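Local coordinates for histidine triad (HIT) protein (Sinorhizobium meliloti, PDB 3NRD) that is a histidine triad (HIT) family protein, here represented by its HIT domain, and probably binds nucleotides, at residues 2-7 with 40-44. Residues are numbered along the deposited sequence; the frame is centred on the assembly and turned at random.
With SO4 (sulfate ion), chain G; SO4 (sulfate ion), chain I.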
loop_
_atom_site.group_PDB
_atom_site.type_symbol
_atom_site.label_atom_id
_atom_site.label_comp_id
_atom_site.label_asym_id
_atom_site.label_seq_id
_atom_site.Cartn_x
_atom_site.Cartn_y
_atom_site.Cartn_z
HETATM N N MSE A 2 -0.265 6.912 -23.380
HETATM C CA MSE A 2 -1.003 5.783 -22.823
HETATM C C MSE A 2 -1.371 4.698 -23.827
HETATM O O MSE A 2 -1.468 3.537 -23.440
HETATM C CB MSE A 2 -2.299 6.239 -22.139
HETATM C CG MSE A 2 -2.094 7.062 -20.898
HETATM SE SE MSE A 2 -3.743 7.227 -19.872
HETATM C CE MSE A 2 -3.379 8.928 -19.015
ATOM N N THR A 3 -1.578 5.074 -25.087
ATOM C CA THR A 3 -1.995 4.137 -26.106
ATOM C C THR A 3 -0.870 3.157 -26.468
ATOM O O THR A 3 -1.183 2.068 -26.909
ATOM C CB THR A 3 -2.520 4.854 -27.394
ATOM O OG1 THR A 3 -1.442 5.529 -28.045
ATOM C CG2 THR A 3 -3.643 5.875 -27.063
ATOM N N THR A 4 0.402 3.514 -26.258
ATOM C CA THR A 4 1.536 2.591 -26.474
ATOM C C THR A 4 2.032 1.921 -25.189
ATOM O O THR A 4 3.035 1.213 -25.222
ATOM C CB THR A 4 2.736 3.302 -27.143
ATOM O OG1 THR A 4 3.170 4.393 -26.318
ATOM C CG2 THR A 4 2.359 3.793 -28.576
ATOM N N PHE A 5 1.353 2.140 -24.061
ATOM C CA PHE A 5 1.805 1.569 -22.790
ATOM C C PHE A 5 1.756 0.034 -22.848
ATOM O O PHE A 5 0.783 -0.506 -23.348
ATOM C CB PHE A 5 0.960 2.093 -21.612
ATOM C CG PHE A 5 1.158 1.326 -20.350
ATOM C CD1 PHE A 5 2.228 1.602 -19.522
ATOM C CD2 PHE A 5 0.258 0.336 -19.980
ATOM C CE1 PHE A 5 2.422 0.902 -18.353
ATOM C CE2 PHE A 5 0.444 -0.387 -18.816
ATOM C CZ PHE A 5 1.529 -0.107 -17.996
ATOM N N THR A 6 2.793 -0.650 -22.364
ATOM C CA THR A 6 2.805 -2.132 -22.326
ATOM C C THR A 6 2.667 -2.660 -20.900
ATOM O O THR A 6 3.494 -2.374 -20.031
ATOM C CB THR A 6 4.082 -2.699 -22.902
ATOM O OG1 THR A 6 4.360 -2.026 -24.124
ATOM C CG2 THR A 6 3.968 -4.231 -23.135
ATOM N N LEU A 7 1.616 -3.440 -20.671
ATOM C CA LEU A 7 1.433 -4.136 -19.423
ATOM C C LEU A 7 2.511 -5.200 -19.304
ATOM O O LEU A 7 2.821 -5.880 -20.281
ATOM C CB LEU A 7 0.031 -4.756 -19.380
ATOM C CG LEU A 7 -0.401 -5.420 -18.086
ATOM C CD1 LEU A 7 -0.539 -4.407 -16.935
ATOM C CD2 LEU A 7 -1.695 -6.182 -18.337
ATOM N N VAL A 40 -3.051 -0.359 -12.670
ATOM C CA VAL A 40 -1.747 -0.231 -13.350
ATOM C C VAL A 40 -1.784 1.087 -14.095
ATOM O O VAL A 40 -2.474 1.167 -15.120
ATOM C CB VAL A 40 -1.478 -1.380 -14.291
ATOM C CG1 VAL A 40 -0.052 -1.190 -14.974
ATOM C CG2 VAL A 40 -1.615 -2.708 -13.536
ATOM N N PRO A 41 -1.127 2.131 -13.546
ATOM C CA PRO A 41 -1.057 3.417 -14.249
ATOM C C PRO A 41 -0.359 3.231 -15.574
ATOM O O PRO A 41 0.727 2.654 -15.615
ATOM C CB PRO A 41 -0.187 4.287 -13.353
ATOM C CG PRO A 41 -0.057 3.599 -12.085
ATOM C CD PRO A 41 -0.473 2.197 -12.224
ATOM N N GLN A 42 -0.926 3.781 -16.638
ATOM C CA GLN A 42 -0.431 3.528 -18.000
ATOM C C GLN A 42 0.651 4.533 -18.395
ATOM O O GLN A 42 0.528 5.258 -19.388
ATOM C CB GLN A 42 -1.591 3.573 -18.949
ATOM C CG GLN A 42 -2.685 2.591 -18.617
ATOM C CD GLN A 42 -3.892 2.798 -19.495
ATOM O OE1 GLN A 42 -4.126 2.019 -20.402
ATOM N NE2 GLN A 42 -4.660 3.851 -19.227
ATOM N N ARG A 43 1.715 4.562 -17.599
ATOM C CA ARG A 43 2.915 5.340 -17.864
ATOM C C ARG A 43 4.101 4.373 -17.964
ATOM O O ARG A 43 4.254 3.497 -17.140
ATOM C CB ARG A 43 3.154 6.361 -16.752
ATOM C CG ARG A 43 2.025 7.316 -16.454
ATOM C CD ARG A 43 1.704 8.202 -17.648
ATOM N NE ARG A 43 0.767 9.288 -17.343
ATOM C CZ ARG A 43 0.029 9.956 -18.237
ATOM N NH1 ARG A 43 0.038 9.631 -19.537
ATOM N NH2 ARG A 43 -0.762 10.933 -17.816
ATOM N N ALA A 44 4.931 4.550 -18.982
ATOM C CA ALA A 44 6.092 3.700 -19.219
ATOM C C ALA A 44 7.169 3.847 -18.146
ATOM O O ALA A 44 7.387 4.936 -17.621
ATOM C CB ALA A 44 6.697 4.005 -20.602
HETATM S S SO4 G . 4.894 7.774 -21.210
HETATM O O1 SO4 G . 4.767 8.571 -20.011
HETATM O O2 SO4 G . 4.142 8.415 -22.263
HETATM O O3 SO4 G . 6.302 7.754 -21.557
HETATM O O4 SO4 G . 4.391 6.422 -20.986
HETATM S S SO4 I . -8.041 6.382 -20.887
HETATM O O1 SO4 I . -9.107 6.885 -20.051
HETATM O O2 SO4 I . -8.694 5.846 -22.082
HETATM O O3 SO4 I . -7.124 7.464 -21.230
HETATM O O4 SO4 I . -7.317 5.335 -20.183
#
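Phe5 packs its ring against the chain that leaves strand 36-41, an apolar and CH-pi contact with no direct hydrogen bond between residues 2-7 and 40-44. Gln42, the centre of an inverse gamma turn, puts its CA over the face of the Phe5 ring, 3.6 Å from the centroid and 13° off the normal. With CG of Phe5 anti to the backbone N (chi1 167°), the ring reaches across to this turn; CE1 meets Arg43 O near the ring plane at 3.4 Å, and CZ lies 3.6 Å from Val40 CG1. An alanine in place of Phe5 would probably leave the Gln42 turn and Val40 CG1 without their apolar cover. Leu7 CD1 extends the apolar patch, 3.8 Å from Val40 CG1. Selenomethionine Met2 sets CE over one face of the Arg43 guanidinium, 3.5 Å from NH2, while its SE makes a plain contact with Gln42 NE2 at 3.6 Å. Polar ends are held elsewhere: Arg43 NE by a salt bridge to Asp56, Gln42 OE1 by Gln25, and Gln42 NE2 by Leu23 O and a sulfate (chain I). Ala44 N donates a nearly straight bond (2.8 Å, 170°) to O4 of another sulfate (chain G), probably from the crystallisation liquor. The N-terminal segment thus packs at the C-terminal end of strand 36-41, the middle strand of the five-stranded antiparallel sheet, with Phe5 and Leu7 also touching strand 24-29 and Val40 reaching Leu11 of helix 9-14.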